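Local coordinates for pseudouridine synthase (Pyrococcus abyssi, PDB 2AUS), which probably isomerises uridine to pseudouridine in RNA, as a Cbf5-type member of the TruB family of pseudouridine synthases, at residues A[38-43]-A[225-230]; A[130-135]-A[185-190]; A[221-226]-A[233-238]. All blocks are in the same frame, centred on the assembly; numbering follows the deposited sequence.

Interaction 1 (A[38-43]-A[225-230]); sequences RPIELH and HFWKED
Ile-40 packs over one face of the Trp-227 indole. The contact joins two parts of a TruB-family pseudouridine synthase: the first turn of helix 40-45, in the DKCLD region, with Pro-39 at the N-cap position, and the C-terminal part of helix 217-228, in the TruB C-terminal region. Side chains alone bridge this small surface contact.

Ile-40 CG1 makes a CH-pi contact with the six-membered ring of Trp-227, 4.1 Å from its centroid. The second branch reaches the same ring, with Ile-40 CG2 3.6 Å from Trp-227 CZ2. Trp-227 reaches across because its CG lies anti to the backbone N (chi1 177°), and the two side chains slide past each other in opposite directions. On the opposite face of the indole lies Lys-228 CE, 3.5 Å above the plane. The ring is thus held between an isoleucine branch and a lysine methylene. Outside the contact, Ile-236 of helix 234-239 touches both Ile-40 and Trp-227.

The polar part sits at the ring edge. Glu-41 OE2 is 3.1 Å from Trp-227 CH2, near the ring plane, where the C-H edge is likely to be slightly positive. The carboxylate is turned 36° from the ring.

One ionic pair completes the interface. The side chains of Glu-41 and Lys-228 both bend at chi2. They form a long salt bridge, with Glu-41 OE2 3.7 Å from Lys-228 NZ.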
loop_
_atom_site.group_PDB
_atom_site.type_symbol
_atom_site.label_atom_id
_atom_site.label_comp_id
_atom_site.label_asym_id
_atom_site.label_seq_id
_atom_site.Cartn_x
_atom_site.Cartn_y
_atom_site.Cartn_z
ATOM N N ARG A 38 -13.335 -21.757 -26.521
ATOM C CA ARG A 38 -14.383 -20.755 -26.535
ATOM C C ARG A 38 -13.873 -19.396 -26.997
ATOM O O ARG A 38 -12.766 -18.994 -26.654
ATOM C CB ARG A 38 -15.022 -20.649 -25.143
ATOM C CG ARG A 38 -15.788 -21.919 -24.758
ATOM C CD ARG A 38 -16.794 -21.711 -23.620
ATOM N NE ARG A 38 -16.151 -21.784 -22.322
ATOM C CZ ARG A 38 -16.406 -22.701 -21.388
ATOM N NH1 ARG A 38 -17.312 -23.647 -21.583
ATOM N NH2 ARG A 38 -15.721 -22.682 -20.257
ATOM N N PRO A 39 -14.669 -18.684 -27.814
ATOM C CA PRO A 39 -14.263 -17.356 -28.300
ATOM C C PRO A 39 -13.835 -16.558 -27.068
ATOM O O PRO A 39 -14.484 -16.645 -26.024
ATOM C CB PRO A 39 -15.542 -16.816 -28.933
ATOM C CG PRO A 39 -16.216 -18.061 -29.442
ATOM C CD PRO A 39 -16.009 -19.048 -28.311
ATOM N N ILE A 40 -12.763 -15.778 -27.192
ATOM C CA ILE A 40 -12.218 -15.032 -26.061
ATOM C C ILE A 40 -13.206 -14.362 -25.104
ATOM O O ILE A 40 -13.051 -14.471 -23.887
ATOM C CB ILE A 40 -11.162 -13.988 -26.522
ATOM C CG1 ILE A 40 -10.444 -13.414 -25.292
ATOM C CG2 ILE A 40 -11.818 -12.882 -27.328
ATOM C CD1 ILE A 40 -9.807 -14.477 -24.409
ATOM N N GLU A 41 -14.214 -13.675 -25.629
ATOM C CA GLU A 41 -15.205 -13.033 -24.765
ATOM C C GLU A 41 -15.933 -14.073 -23.916
ATOM O O GLU A 41 -16.082 -13.905 -22.709
ATOM C CB GLU A 41 -16.238 -12.269 -25.593
ATOM C CG GLU A 41 -15.739 -10.995 -26.227
ATOM C CD GLU A 41 -15.303 -9.972 -25.202
ATOM O OE1 GLU A 41 -15.854 -9.980 -24.078
ATOM O OE2 GLU A 41 -14.421 -9.147 -25.530
ATOM N N LEU A 42 -16.397 -15.139 -24.558
ATOM C CA LEU A 42 -17.102 -16.200 -23.848
ATOM C C LEU A 42 -16.189 -16.859 -22.831
ATOM O O LEU A 42 -16.613 -17.197 -21.730
ATOM C CB LEU A 42 -17.614 -17.265 -24.822
ATOM C CG LEU A 42 -18.977 -17.017 -25.459
ATOM C CD1 LEU A 42 -19.356 -18.227 -26.319
ATOM C CD2 LEU A 42 -20.024 -16.801 -24.362
ATOM N N HIS A 43 -14.932 -17.043 -23.217
ATOM C CA HIS A 43 -13.926 -17.649 -22.355
ATOM C C HIS A 43 -13.836 -16.871 -21.041
ATOM O O HIS A 43 -13.756 -17.450 -19.955
ATOM C CB HIS A 43 -12.572 -17.624 -23.067
ATOM C CG HIS A 43 -11.452 -18.211 -22.268
ATOM N ND1 HIS A 43 -11.374 -19.554 -21.970
ATOM C CD2 HIS A 43 -10.350 -17.640 -21.727
ATOM C CE1 HIS A 43 -10.269 -19.788 -21.285
ATOM N NE2 HIS A 43 -9.629 -18.644 -21.125
ATOM N N HIS A 225 -3.942 -5.564 -21.687
ATOM C CA HIS A 225 -3.439 -4.507 -22.561
ATOM C C HIS A 225 -3.049 -5.099 -23.913
ATOM O O HIS A 225 -3.393 -4.554 -24.957
ATOM C CB HIS A 225 -2.218 -3.824 -21.934
ATOM C CG HIS A 225 -2.552 -2.619 -21.112
ATOM N ND1 HIS A 225 -2.551 -1.340 -21.630
ATOM C CD2 HIS A 225 -2.920 -2.495 -19.814
ATOM C CE1 HIS A 225 -2.901 -0.481 -20.688
ATOM N NE2 HIS A 225 -3.130 -1.157 -19.576
ATOM N N PHE A 226 -2.335 -6.221 -23.892
ATOM C CA PHE A 226 -1.913 -6.868 -25.131
ATOM C C PHE A 226 -3.130 -7.258 -25.966
ATOM O O PHE A 226 -3.080 -7.265 -27.195
ATOM C CB PHE A 226 -1.079 -8.116 -24.823
ATOM C CG PHE A 226 0.212 -7.830 -24.098
ATOM C CD1 PHE A 226 0.906 -8.856 -23.469
ATOM C CD2 PHE A 226 0.740 -6.540 -24.055
ATOM C CE1 PHE A 226 2.107 -8.605 -22.807
ATOM C CE2 PHE A 226 1.941 -6.277 -23.395
ATOM C CZ PHE A 226 2.625 -7.310 -22.771
ATOM N N TRP A 227 -4.220 -7.590 -25.289
ATOM C CA TRP A 227 -5.445 -7.971 -25.971
ATOM C C TRP A 227 -6.187 -6.753 -26.509
ATOM O O TRP A 227 -6.402 -6.635 -27.705
ATOM C CB TRP A 227 -6.355 -8.762 -25.020
ATOM C CG TRP A 227 -7.670 -9.145 -25.613
ATOM C CD1 TRP A 227 -7.903 -9.548 -26.896
ATOM C CD2 TRP A 227 -8.936 -9.194 -24.940
ATOM N NE1 TRP A 227 -9.229 -9.845 -27.065
ATOM C CE2 TRP A 227 -9.889 -9.638 -25.884
ATOM C CE3 TRP A 227 -9.355 -8.913 -23.633
ATOM C CZ2 TRP A 227 -11.243 -9.802 -25.563
ATOM C CZ3 TRP A 227 -10.703 -9.079 -23.311
ATOM C CH2 TRP A 227 -11.630 -9.519 -24.276
ATOM N N LYS A 228 -6.556 -5.840 -25.619
ATOM C CA LYS A 228 -7.302 -4.650 -25.998
ATOM C C LYS A 228 -6.573 -3.590 -26.822
ATOM O O LYS A 228 -7.199 -2.900 -27.624
ATOM C CB LYS A 228 -7.897 -4.003 -24.748
ATOM C CG LYS A 228 -9.027 -4.809 -24.136
ATOM C CD LYS A 228 -10.145 -5.025 -25.156
ATOM C CE LYS A 228 -11.282 -5.848 -24.570
ATOM N NZ LYS A 228 -12.316 -6.146 -25.601
ATOM N N GLU A 229 -5.265 -3.452 -26.637
ATOM C CA GLU A 229 -4.520 -2.450 -27.390
ATOM C C GLU A 229 -3.796 -3.041 -28.588
ATOM O O GLU A 229 -3.836 -2.482 -29.677
ATOM C CB GLU A 229 -3.480 -1.759 -26.506
ATOM C CG GLU A 229 -4.010 -1.104 -25.257
ATOM C CD GLU A 229 -2.899 -0.461 -24.438
ATOM O OE1 GLU A 229 -1.892 -1.153 -24.144
ATOM O OE2 GLU A 229 -3.031 0.736 -24.094
ATOM N N ASP A 230 -3.130 -4.168 -28.381
ATOM C CA ASP A 230 -2.364 -4.804 -29.443
ATOM C C ASP A 230 -3.097 -5.907 -30.208
ATOM O O ASP A 230 -2.564 -6.451 -31.173
ATOM C CB ASP A 230 -1.056 -5.343 -28.859
ATOM C CG ASP A 230 -0.283 -4.276 -28.094
ATOM O OD1 ASP A 230 -0.047 -3.194 -28.671
ATOM O OD2 ASP A 230 0.084 -4.509 -26.921
#

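Interaction 2 (A[130-135]-A[185-190]); sequences KEFEGE and HHIGLA
Phe-132 lays its ring against helix 180-191, meeting His-186, Ile-187 and Ala-190. It belongs to the short connection between helix 122-131 and strand 134-137, an outer strand of the six-stranded antiparallel sheet. The contact is a loop aromatic packed on a helix, and it joins that connection to helix 180-191.

The tight part is the ring itself. Ile-187 CG1 stands over the centre of one face, 3.7 Å from the Phe-132 centroid and only 8° off the ring normal, a well-centred CH-pi contact. The far end of the ring meets the helix backbone, with Phe-132 CZ 3.3 Å from His-186 O. That oxygen already accepts the helical bond from Ala-190 N. Ile-158 of strand 152-164 also touches Phe-132. From helix 122-131, Met-129 touches Ile-187 and Val-128 touches Ala-190.

The looser side lies at the exposed Ala-190 and at the imidazole of His-186. Ala-190 CB comes in at the ring edge, in its plane, 3.6 Å from Phe-132 CE1. With CG anti to the carbonyl carbon (chi1 -71°), the His-186 imidazole turns off the phenylalanine. Lys-130 and Glu-133 stay out of the packing and form a salt bridge within their own segment. His-186 adds only its first side-chain carbon: His-186 CB is 3.7 Å from Phe-132 CE2.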
loop_
_atom_site.group_PDB
_atom_site.type_symbol
_atom_site.label_atom_id
_atom_site.label_comp_id
_atom_site.label_asym_id
_atom_site.label_seq_id
_atom_site.Cartn_x
_atom_site.Cartn_y
_atom_site.Cartn_z
ATOM N N LYS A 130 4.924 -34.293 13.668
ATOM C CA LYS A 130 4.651 -35.522 12.942
ATOM C C LYS A 130 3.354 -36.098 13.504
ATOM O O LYS A 130 2.599 -36.761 12.800
ATOM C CB LYS A 130 5.800 -36.517 13.132
ATOM C CG LYS A 130 5.716 -37.749 12.245
ATOM C CD LYS A 130 5.815 -37.374 10.772
ATOM C CE LYS A 130 5.733 -38.599 9.868
ATOM N NZ LYS A 130 5.782 -38.227 8.423
ATOM N N GLU A 131 3.096 -35.814 14.776
ATOM C CA GLU A 131 1.900 -36.307 15.446
ATOM C C GLU A 131 0.663 -35.461 15.148
ATOM O O GLU A 131 -0.455 -35.868 15.464
ATOM C CB GLU A 131 2.123 -36.350 16.961
ATOM C CG GLU A 131 2.059 -34.982 17.630
ATOM C CD GLU A 131 2.333 -35.030 19.121
ATOM O OE1 GLU A 131 3.434 -35.480 19.512
ATOM O OE2 GLU A 131 1.446 -34.618 19.899
ATOM N N PHE A 132 0.852 -34.279 14.566
ATOM C CA PHE A 132 -0.288 -33.426 14.247
ATOM C C PHE A 132 -0.929 -33.788 12.920
ATOM O O PHE A 132 -1.953 -33.220 12.541
ATOM C CB PHE A 132 0.101 -31.949 14.252
ATOM C CG PHE A 132 -0.079 -31.296 15.586
ATOM C CD1 PHE A 132 0.900 -31.405 16.567
ATOM C CD2 PHE A 132 -1.256 -30.621 15.884
ATOM C CE1 PHE A 132 0.707 -30.852 17.830
ATOM C CE2 PHE A 132 -1.461 -30.067 17.142
ATOM C CZ PHE A 132 -0.476 -30.183 18.120
ATOM N N GLU A 133 -0.321 -34.731 12.213
ATOM C CA GLU A 133 -0.872 -35.185 10.947
ATOM C C GLU A 133 -2.064 -36.069 11.292
ATOM O O GLU A 133 -1.953 -36.987 12.102
ATOM C CB GLU A 133 0.173 -35.976 10.162
ATOM C CG GLU A 133 1.304 -35.120 9.625
ATOM C CD GLU A 133 2.457 -35.943 9.098
ATOM O OE1 GLU A 133 3.101 -36.640 9.911
ATOM O OE2 GLU A 133 2.716 -35.901 7.876
ATOM N N GLY A 134 -3.205 -35.773 10.684
ATOM C CA GLY A 134 -4.408 -36.534 10.958
ATOM C C GLY A 134 -5.452 -35.618 11.560
ATOM O O GLY A 134 -5.404 -34.404 11.360
ATOM N N GLU A 135 -6.391 -36.188 12.308
ATOM C CA GLU A 135 -7.443 -35.399 12.932
ATOM C C GLU A 135 -6.915 -34.410 13.961
ATOM O O GLU A 135 -6.035 -34.731 14.759
ATOM C CB GLU A 135 -8.462 -36.311 13.620
ATOM C CG GLU A 135 -9.239 -37.233 12.693
ATOM C CD GLU A 135 -10.031 -36.478 11.641
ATOM O OE1 GLU A 135 -10.675 -35.464 11.994
ATOM O OE2 GLU A 135 -10.024 -36.909 10.465
ATOM N N HIS A 185 -0.902 -22.676 16.612
ATOM C CA HIS A 185 -1.084 -22.384 18.028
ATOM C C HIS A 185 -1.051 -23.690 18.831
ATOM O O HIS A 185 -0.405 -23.771 19.872
ATOM C CB HIS A 185 -2.418 -21.663 18.239
ATOM C CG HIS A 185 -2.705 -21.315 19.668
ATOM N ND1 HIS A 185 -1.979 -20.374 20.366
ATOM C CD2 HIS A 185 -3.647 -21.776 20.527
ATOM C CE1 HIS A 185 -2.460 -20.270 21.593
ATOM N NE2 HIS A 185 -3.473 -21.110 21.716
ATOM N N HIS A 186 -1.737 -24.716 18.333
ATOM C CA HIS A 186 -1.775 -26.004 19.018
ATOM C C HIS A 186 -0.420 -26.696 19.020
ATOM O O HIS A 186 -0.094 -27.422 19.958
ATOM C CB HIS A 186 -2.830 -26.915 18.383
ATOM C CG HIS A 186 -4.236 -26.479 18.656
ATOM N ND1 HIS A 186 -5.325 -27.300 18.457
ATOM C CD2 HIS A 186 -4.728 -25.309 19.130
ATOM C CE1 HIS A 186 -6.427 -26.655 18.800
ATOM N NE2 HIS A 186 -6.093 -25.446 19.212
ATOM N N ILE A 187 0.359 -26.481 17.963
ATOM C CA ILE A 187 1.685 -27.075 17.868
ATOM C C ILE A 187 2.568 -26.395 18.904
ATOM O O ILE A 187 3.433 -27.027 19.513
ATOM C CB ILE A 187 2.294 -26.881 16.453
ATOM C CG1 ILE A 187 1.596 -27.815 15.455
ATOM C CG2 ILE A 187 3.794 -27.130 16.485
ATOM C CD1 ILE A 187 2.001 -27.592 14.001
ATOM N N GLY A 188 2.338 -25.102 19.106
ATOM C CA GLY A 188 3.111 -24.359 20.084
ATOM C C GLY A 188 2.788 -24.834 21.488
ATOM O O GLY A 188 3.665 -24.879 22.353
ATOM N N LEU A 189 1.524 -25.188 21.717
ATOM C CA LEU A 189 1.085 -25.672 23.025
ATOM C C LEU A 189 1.697 -27.033 23.298
ATOM O O LEU A 189 2.121 -27.319 24.413
ATOM C CB LEU A 189 -0.443 -25.777 23.087
ATOM C CG LEU A 189 -1.228 -24.468 23.231
ATOM C CD1 LEU A 189 -2.720 -24.765 23.202
ATOM C CD2 LEU A 189 -0.843 -23.773 24.533
ATOM N N ALA A 190 1.749 -27.866 22.264
ATOM C CA ALA A 190 2.313 -29.204 22.378
ATOM C C ALA A 190 3.810 -29.145 22.674
ATOM O O ALA A 190 4.338 -29.989 23.397
ATOM C CB ALA A 190 2.062 -29.985 21.095
#

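Interaction 3 (A[221-226]-A[233-238]); sequences VDYYHF and EEYIRK
Tyr-223 offers a ring face to Tyr-235. Tyr-235 CB stands over it, 3.8 Å from the Tyr-223 centroid and offset toward the rim, in a CH-pi contact. The closest atom there is Tyr-223 CD2, 3.5 Å from Tyr-235 CB. The two rings themselves meet obliquely. Tyr-235 holds CG anti to the carbonyl carbon (chi1 -55°), which carries its ring off the Tyr-223 face toward Phe-226. There Phe-226 CD1 is 4.0 Å from Tyr-235 CD2. Ile-236 CD1 is 4.0 Å from Tyr-223 CB and also nears the backbone of Tyr-224.

An ordered water ties the two backbones. It donates to Tyr-223 O at 2.8 Å and accepts from Ile-236 N at 3.0 Å, so it satisfies an N-H near the start of the second helix. With an alanine in place of Tyr-223, the ring beneath Tyr-235 CB would be gone, and a gap would probably open between the two helices on that side.

The two helices form a helical hairpin, linked by a short turn. Their axes approach to 7.9 Å, with directions 137° apart.

Pairs within 233-238 lie farther out. Arg-237 grips Glu-233 side-on, with NE and NH2 both bonded to Glu-233 OE1 in the guanidinium plane. Lys-238 NZ bonds Glu-234 OE2 at 2.7 Å. Asp-222 O lies over one face of the Phe-226 ring. The Asp-222 carboxylate makes salt bridges to basic side chains on the chain of another protein, which also packs on Phe-226 and Tyr-235.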
loop_
_atom_site.group_PDB
_atom_site.type_symbol
_atom_site.label_atom_id
_atom_site.label_comp_id
_atom_site.label_asym_id
_atom_site.label_seq_id
_atom_site.Cartn_x
_atom_site.Cartn_y
_atom_site.Cartn_z
ATOM N N VAL A 221 -3.072 -7.140 -15.857
ATOM C CA VAL A 221 -3.102 -5.795 -16.417
ATOM C C VAL A 221 -2.395 -5.795 -17.766
ATOM O O VAL A 221 -2.930 -5.301 -18.753
ATOM C CB VAL A 221 -2.407 -4.780 -15.490
ATOM C CG1 VAL A 221 -2.235 -3.442 -16.215
ATOM C CG2 VAL A 221 -3.230 -4.595 -14.213
ATOM N N ASP A 222 -1.206 -6.382 -17.816
ATOM C CA ASP A 222 -0.445 -6.408 -19.058
ATOM C C ASP A 222 -1.065 -7.249 -20.166
ATOM O O ASP A 222 -1.059 -6.847 -21.331
ATOM C CB ASP A 222 0.983 -6.878 -18.785
ATOM C CG ASP A 222 1.705 -5.983 -17.796
ATOM O OD1 ASP A 222 1.199 -4.871 -17.518
ATOM O OD2 ASP A 222 2.779 -6.385 -17.299
ATOM N N TYR A 223 -1.597 -8.414 -19.817
ATOM C CA TYR A 223 -2.210 -9.284 -20.816
ATOM C C TYR A 223 -3.490 -8.667 -21.373
ATOM O O TYR A 223 -3.815 -8.828 -22.552
ATOM C CB TYR A 223 -2.518 -10.643 -20.198
ATOM C CG TYR A 223 -1.299 -11.394 -19.721
ATOM C CD1 TYR A 223 -1.429 -12.455 -18.831
ATOM C CD2 TYR A 223 -0.019 -11.077 -20.191
ATOM C CE1 TYR A 223 -0.324 -13.189 -18.418
ATOM C CE2 TYR A 223 1.097 -11.810 -19.787
ATOM C CZ TYR A 223 0.933 -12.866 -18.897
ATOM O OH TYR A 223 2.021 -13.596 -18.473
ATOM N N TYR A 224 -4.216 -7.955 -20.523
ATOM C CA TYR A 224 -5.445 -7.317 -20.954
ATOM C C TYR A 224 -5.081 -6.212 -21.935
ATOM O O TYR A 224 -5.808 -5.964 -22.899
ATOM C CB TYR A 224 -6.193 -6.749 -19.753
ATOM C CG TYR A 224 -7.608 -6.342 -20.071
ATOM C CD1 TYR A 224 -7.957 -4.996 -20.178
ATOM C CD2 TYR A 224 -8.599 -7.301 -20.266
ATOM C CE1 TYR A 224 -9.259 -4.611 -20.470
ATOM C CE2 TYR A 224 -9.907 -6.929 -20.557
ATOM C CZ TYR A 224 -10.229 -5.581 -20.659
ATOM O OH TYR A 224 -11.519 -5.206 -20.948
ATOM N N HIS A 225 -3.942 -5.564 -21.687
ATOM C CA HIS A 225 -3.439 -4.507 -22.561
ATOM C C HIS A 225 -3.049 -5.099 -23.913
ATOM O O HIS A 225 -3.393 -4.554 -24.957
ATOM C CB HIS A 225 -2.218 -3.824 -21.934
ATOM C CG HIS A 225 -2.552 -2.619 -21.112
ATOM N ND1 HIS A 225 -2.551 -1.340 -21.630
ATOM C CD2 HIS A 225 -2.920 -2.495 -19.814
ATOM C CE1 HIS A 225 -2.901 -0.481 -20.688
ATOM N NE2 HIS A 225 -3.130 -1.157 -19.576
ATOM N N PHE A 226 -2.335 -6.221 -23.892
ATOM C CA PHE A 226 -1.913 -6.868 -25.131
ATOM C C PHE A 226 -3.130 -7.258 -25.966
ATOM O O PHE A 226 -3.080 -7.265 -27.195
ATOM C CB PHE A 226 -1.079 -8.116 -24.823
ATOM C CG PHE A 226 0.212 -7.830 -24.098
ATOM C CD1 PHE A 226 0.906 -8.856 -23.469
ATOM C CD2 PHE A 226 0.740 -6.540 -24.055
ATOM C CE1 PHE A 226 2.107 -8.605 -22.807
ATOM C CE2 PHE A 226 1.941 -6.277 -23.395
ATOM C CZ PHE A 226 2.625 -7.310 -22.771
ATOM N N GLU A 233 -4.848 -11.892 -28.077
ATOM C CA GLU A 233 -5.626 -12.545 -27.025
ATOM C C GLU A 233 -4.947 -13.750 -26.389
ATOM O O GLU A 233 -5.407 -14.249 -25.367
ATOM C CB GLU A 233 -6.985 -12.984 -27.573
ATOM C CG GLU A 233 -6.886 -13.964 -28.730
ATOM C CD GLU A 233 -8.170 -14.749 -28.939
ATOM O OE1 GLU A 233 -8.229 -15.924 -28.505
ATOM O OE2 GLU A 233 -9.119 -14.186 -29.525
ATOM N N GLU A 234 -3.858 -14.207 -26.995
ATOM C CA GLU A 234 -3.131 -15.374 -26.514
ATOM C C GLU A 234 -2.809 -15.377 -25.020
ATOM O O GLU A 234 -3.070 -16.356 -24.315
ATOM C CB GLU A 234 -1.823 -15.521 -27.283
ATOM C CG GLU A 234 -1.069 -16.794 -26.968
ATOM C CD GLU A 234 0.362 -16.758 -27.478
ATOM O OE1 GLU A 234 0.587 -16.207 -28.575
ATOM O OE2 GLU A 234 1.260 -17.291 -26.787
ATOM N N TYR A 235 -2.236 -14.283 -24.537
ATOM C CA TYR A 235 -1.848 -14.209 -23.137
ATOM C C TYR A 235 -3.015 -14.102 -22.163
ATOM O O TYR A 235 -3.040 -14.808 -21.161
ATOM C CB TYR A 235 -0.844 -13.068 -22.963
ATOM C CG TYR A 235 0.325 -13.270 -23.906
ATOM C CD1 TYR A 235 1.240 -14.301 -23.692
ATOM C CD2 TYR A 235 0.435 -12.526 -25.086
ATOM C CE1 TYR A 235 2.227 -14.596 -24.631
ATOM C CE2 TYR A 235 1.418 -12.814 -26.032
ATOM C CZ TYR A 235 2.306 -13.852 -25.797
ATOM O OH TYR A 235 3.261 -14.165 -26.732
ATOM N N ILE A 236 -3.984 -13.237 -22.445
ATOM C CA ILE A 236 -5.123 -13.119 -21.543
ATOM C C ILE A 236 -5.832 -14.474 -21.521
ATOM O O ILE A 236 -6.260 -14.938 -20.467
ATOM C CB ILE A 236 -6.107 -12.002 -21.988
ATOM C CG1 ILE A 236 -7.104 -11.710 -20.860
ATOM C CG2 ILE A 236 -6.870 -12.425 -23.241
ATOM C CD1 ILE A 236 -6.446 -11.285 -19.552
ATOM N N ARG A 237 -5.922 -15.124 -22.679
ATOM C CA ARG A 237 -6.569 -16.429 -22.768
ATOM C C ARG A 237 -5.895 -17.434 -21.842
ATOM O O ARG A 237 -6.566 -18.151 -21.092
ATOM C CB ARG A 237 -6.535 -16.967 -24.197
ATOM C CG ARG A 237 -7.123 -18.367 -24.315
ATOM C CD ARG A 237 -7.154 -18.870 -25.746
ATOM N NE ARG A 237 -8.141 -18.173 -26.568
ATOM C CZ ARG A 237 -9.450 -18.393 -26.516
ATOM N NH1 ARG A 237 -9.940 -19.294 -25.670
ATOM N NH2 ARG A 237 -10.266 -17.726 -27.323
ATOM N N LYS A 238 -4.568 -17.488 -21.893
ATOM C CA LYS A 238 -3.821 -18.407 -21.045
ATOM C C LYS A 238 -3.870 -18.017 -19.571
ATOM O O LYS A 238 -3.695 -18.857 -18.697
ATOM C CB LYS A 238 -2.363 -18.486 -21.502
ATOM C CG LYS A 238 -2.194 -19.092 -22.882
ATOM C CD LYS A 238 -0.735 -19.130 -23.294
ATOM C CE LYS A 238 -0.597 -19.543 -24.745
ATOM N NZ LYS A 238 0.810 -19.411 -25.192
HETATM O O HOH W 1 -3.327 -10.973 -24.252
#

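Overall arrangement
Interactions 1 and 3 are neighbours, with centres about 7 Å apart. Both use helix 217-228 and share His-225 and Phe-226. They also touch directly. Arg-237 NH2 is 2.9 Å from Arg-38 O, and Arg-237 O is 3.1 Å from His-43 NE2, both probable hydrogen bonds. Helix 234-239 therefore sits against both helix 217-228 and helix 40-45. The chain of another protein also lies along this corner of the fold. Interaction 2 is remote, on the opposite side of the chain's centre. Its centre is about 47 Å from that of interaction 1 and about 44 Å from that of interaction 3. Its two segments meet no other protein chain of the assembly.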